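Local coordinates for minor capsid protein (Cafeteriavirus-dependent mavirus, PDB 6G42), which forms the penton of the virophage capsid, a five-subunit assembly of single jelly-roll chains that probably occupies the capsid vertices, at residues E54-H59 / N249-R254. Residues are numbered along the deposited sequence; the frame is centred on the assembly and turned at random.
Sequences EEFHLH and NSILFR
CB of Phe253 lies over one face of the Phe56 ring, toward its rim, 3.8 Å from the centroid in a CH-pi contact, and Phe56 CE2 meets Phe253 CD2 at 3.7 Å. Phe56 CG stands between the backbone N and the carbonyl carbon (chi1 69°), whereas Phe253 CG is anti to its N, and the two rings meet obliquely, planes 36° apart. Next along this face, Leu58 CB packs on Ile251 CB.

The other face is more polar. Ser250 OG and His59 ND1 share a hydrogen bond of 2.8 Å, OG near the ring plane, and OG also approaches His57 CE1. His57 ND1 gives a weak but straight bond to Ile251 O (3.4 Å), a carbonyl that also accepts Leu58 N at 2.9 Å; Leu252 CD1 lies over the His57 ring. Glu55 and Arg254 lie side by side, pointing the same way, their charged atoms not in contact; Glu55 OE2 bonds to His203 of a neighbouring subunit.

Reciprocal backbone bonds join Phe56 to Phe253 and Leu58 to Ile251 in antiparallel register. Glu54 and Glu55 both face Lys300 in a classic beta bulge. In this jelly-roll sheet, strand 49-62 lies between 296-305 and 248-264; strands 201-207 and 236-239 cover the phenylalanine face, and that neighbouring subunit packs on the histidine face, its Tyr282 stacking on His59.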
ATOM      1  N   GLU C  54       1.665   1.881 -23.071  1.00 47.46           N
ATOM      2  CA  GLU C  54       2.158   0.999 -22.005  1.00 49.47           C
ATOM      3  C   GLU C  54       2.822   1.788 -20.858  1.00 48.75           C
ATOM      4  O   GLU C  54       2.523   1.562 -19.685  1.00 45.66           O
ATOM      5  CB  GLU C  54       3.150  -0.014 -22.595  1.00 53.71           C
ATOM      6  CG  GLU C  54       3.784  -1.012 -21.617  1.00 58.98           C
ATOM      7  CD  GLU C  54       2.827  -2.076 -21.102  1.00 65.96           C
ATOM      8  OE1 GLU C  54       1.684  -2.183 -21.622  1.00 69.03           O
ATOM      9  OE2 GLU C  54       3.229  -2.822 -20.171  1.00 70.88           O
ATOM     10  N   GLU C  55       3.715   2.709 -21.207  1.00 49.26           N
ATOM     11  CA  GLU C  55       4.546   3.387 -20.213  1.00 51.09           C
ATOM     12  C   GLU C  55       5.081   4.722 -20.724  1.00 49.78           C
ATOM     13  O   GLU C  55       5.437   4.852 -21.897  1.00 50.85           O
ATOM     14  CB  GLU C  55       5.686   2.437 -19.814  1.00 54.72           C
ATOM     15  CG  GLU C  55       6.924   3.033 -19.151  1.00 58.31           C
ATOM     16  CD  GLU C  55       7.939   1.963 -18.741  1.00 62.41           C
ATOM     17  OE1 GLU C  55       8.023   0.915 -19.428  1.00 66.30           O
ATOM     18  OE2 GLU C  55       8.664   2.171 -17.742  1.00 61.23           O
ATOM     19  N   PHE C  56       5.102   5.718 -19.840  1.00 47.12           N
ATOM     20  CA  PHE C  56       5.889   6.931 -20.065  1.00 45.98           C
ATOM     21  C   PHE C  56       6.599   7.395 -18.793  1.00 45.66           C
ATOM     22  O   PHE C  56       6.289   6.934 -17.691  1.00 43.76           O
ATOM     23  CB  PHE C  56       5.066   8.059 -20.726  1.00 44.40           C
ATOM     24  CG  PHE C  56       4.000   8.674 -19.853  1.00 43.42           C
ATOM     25  CD1 PHE C  56       4.324   9.634 -18.896  1.00 43.71           C
ATOM     26  CD2 PHE C  56       2.661   8.356 -20.045  1.00 43.82           C
ATOM     27  CE1 PHE C  56       3.339  10.218 -18.112  1.00 43.92           C
ATOM     28  CE2 PHE C  56       1.671   8.944 -19.270  1.00 43.95           C
ATOM     29  CZ  PHE C  56       2.009   9.877 -18.302  1.00 43.56           C
ATOM     30  N   HIS C  57       7.562   8.296 -18.977  1.00 45.87           N
ATOM     31  CA  HIS C  57       8.320   8.889 -17.875  1.00 46.22           C
ATOM     32  C   HIS C  57       8.660  10.347 -18.188  1.00 46.54           C
ATOM     33  O   HIS C  57       9.360  10.626 -19.151  1.00 50.04           O
ATOM     34  CB  HIS C  57       9.586   8.069 -17.614  1.00 46.03           C
ATOM     35  CG  HIS C  57      10.270   8.369 -16.313  1.00 45.14           C
ATOM     36  ND1 HIS C  57       9.645   8.969 -15.241  1.00 45.96           N
ATOM     37  CD2 HIS C  57      11.531   8.108 -15.903  1.00 45.10           C
ATOM     38  CE1 HIS C  57      10.497   9.079 -14.240  1.00 44.17           C
ATOM     39  NE2 HIS C  57      11.649   8.564 -14.615  1.00 43.86           N
ATOM     40  N   LEU C  58       8.130  11.267 -17.389  1.00 45.82           N
ATOM     41  CA  LEU C  58       8.379  12.699 -17.553  1.00 45.08           C
ATOM     42  C   LEU C  58       9.426  13.086 -16.517  1.00 45.06           C
ATOM     43  O   LEU C  58       9.106  13.520 -15.407  1.00 42.87           O
ATOM     44  CB  LEU C  58       7.085  13.508 -17.376  1.00 44.91           C
ATOM     45  CG  LEU C  58       5.826  12.941 -18.046  1.00 45.89           C
ATOM     46  CD1 LEU C  58       4.634  13.839 -17.767  1.00 45.70           C
ATOM     47  CD2 LEU C  58       6.001  12.744 -19.546  1.00 46.27           C
ATOM     48  N   HIS C  59      10.689  12.896 -16.886  1.00 45.10           N
ATOM     49  CA  HIS C  59      11.791  13.012 -15.934  1.00 46.49           C
ATOM     50  C   HIS C  59      12.437  14.386 -15.914  1.00 45.67           C
ATOM     51  O   HIS C  59      13.043  14.800 -16.889  1.00 45.07           O
ATOM     52  CB  HIS C  59      12.837  11.956 -16.253  1.00 48.00           C
ATOM     53  CG  HIS C  59      13.837  11.757 -15.169  1.00 48.47           C
ATOM     54  ND1 HIS C  59      13.483  11.648 -13.843  1.00 49.00           N
ATOM     55  CD2 HIS C  59      15.183  11.634 -15.215  1.00 48.72           C
ATOM     56  CE1 HIS C  59      14.571  11.471 -13.117  1.00 50.24           C
ATOM     57  NE2 HIS C  59      15.615  11.454 -13.926  1.00 50.47           N
ATOM     58  N   ASN C 249       9.209  17.780 -10.622  1.00 47.18           N
ATOM     59  CA  ASN C 249       8.716  16.412 -10.497  1.00 46.32           C
ATOM     60  C   ASN C 249       9.343  15.452 -11.507  1.00 45.02           C
ATOM     61  O   ASN C 249       9.927  15.853 -12.513  1.00 43.39           O
ATOM     62  CB  ASN C 249       7.189  16.377 -10.647  1.00 46.83           C
ATOM     63  CG  ASN C 249       6.473  17.087  -9.513  1.00 47.85           C
ATOM     64  OD1 ASN C 249       6.356  16.558  -8.413  1.00 51.57           O
ATOM     65  ND2 ASN C 249       5.988  18.292  -9.776  1.00 49.11           N
ATOM     66  N   SER C 250       9.208  14.170 -11.185  1.00 44.64           N
ATOM     67  CA  SER C 250       9.591  13.065 -12.042  1.00 44.91           C
ATOM     68  C   SER C 250       8.367  12.158 -12.045  1.00 45.96           C
ATOM     69  O   SER C 250       8.063  11.534 -11.037  1.00 47.09           O
ATOM     70  CB  SER C 250      10.817  12.352 -11.468  1.00 44.77           C
ATOM     71  OG  SER C 250      11.223  11.267 -12.279  1.00 42.94           O
ATOM     72  N   ILE C 251       7.647  12.128 -13.161  1.00 47.58           N
ATOM     73  CA  ILE C 251       6.335  11.483 -13.227  1.00 47.90           C
ATOM     74  C   ILE C 251       6.389  10.197 -14.042  1.00 48.46           C
ATOM     75  O   ILE C 251       6.529  10.234 -15.258  1.00 49.73           O
ATOM     76  CB  ILE C 251       5.277  12.440 -13.795  1.00 47.87           C
ATOM     77  CG1 ILE C 251       5.130  13.645 -12.853  1.00 49.68           C
ATOM     78  CG2 ILE C 251       3.940  11.723 -13.954  1.00 48.27           C
ATOM     79  CD1 ILE C 251       4.248  14.761 -13.377  1.00 50.98           C
ATOM     80  N   LEU C 252       6.263   9.069 -13.351  1.00 49.03           N
ATOM     81  CA  LEU C 252       6.265   7.749 -13.971  1.00 48.51           C
ATOM     82  C   LEU C 252       4.835   7.208 -14.113  1.00 47.64           C
ATOM     83  O   LEU C 252       4.018   7.330 -13.191  1.00 45.40           O
ATOM     84  CB  LEU C 252       7.103   6.792 -13.119  1.00 49.58           C
ATOM     85  CG  LEU C 252       7.276   5.351 -13.593  1.00 51.10           C
ATOM     86  CD1 LEU C 252       8.019   5.312 -14.923  1.00 52.47           C
ATOM     87  CD2 LEU C 252       8.015   4.548 -12.531  1.00 51.23           C
ATOM     88  N   PHE C 253       4.546   6.636 -15.285  1.00 47.50           N
ATOM     89  CA  PHE C 253       3.305   5.899 -15.532  1.00 47.51           C
ATOM     90  C   PHE C 253       3.620   4.522 -16.135  1.00 47.87           C
ATOM     91  O   PHE C 253       4.451   4.406 -17.037  1.00 46.13           O
ATOM     92  CB  PHE C 253       2.371   6.686 -16.455  1.00 46.43           C
ATOM     93  CG  PHE C 253       1.206   5.877 -16.959  1.00 46.73           C
ATOM     94  CD1 PHE C 253       0.190   5.491 -16.095  1.00 46.87           C
ATOM     95  CD2 PHE C 253       1.142   5.468 -18.287  1.00 46.60           C
ATOM     96  CE1 PHE C 253      -0.878   4.729 -16.547  1.00 45.83           C
ATOM     97  CE2 PHE C 253       0.073   4.708 -18.742  1.00 46.84           C
ATOM     98  CZ  PHE C 253      -0.937   4.337 -17.872  1.00 45.31           C
ATOM     99  N   ARG C 254       2.956   3.492 -15.608  1.00 49.42           N
ATOM    100  CA  ARG C 254       2.999   2.126 -16.137  1.00 52.02           C
ATOM    101  C   ARG C 254       1.586   1.533 -16.064  1.00 55.14           C
ATOM    102  O   ARG C 254       0.930   1.633 -15.030  1.00 55.24           O
ATOM    103  CB  ARG C 254       3.979   1.281 -15.326  1.00 53.01           C
ATOM    104  CG  ARG C 254       5.440   1.675 -15.506  1.00 55.78           C
ATOM    105  CD  ARG C 254       6.355   0.936 -14.539  1.00 58.50           C
ATOM    106  NE  ARG C 254       6.296   1.473 -13.173  1.00 60.28           N
ATOM    107  CZ  ARG C 254       6.984   0.996 -12.132  1.00 60.98           C
ATOM    108  NH1 ARG C 254       7.807  -0.044 -12.271  1.00 62.21           N
ATOM    109  NH2 ARG C 254       6.853   1.567 -10.938  1.00 61.08           N
TER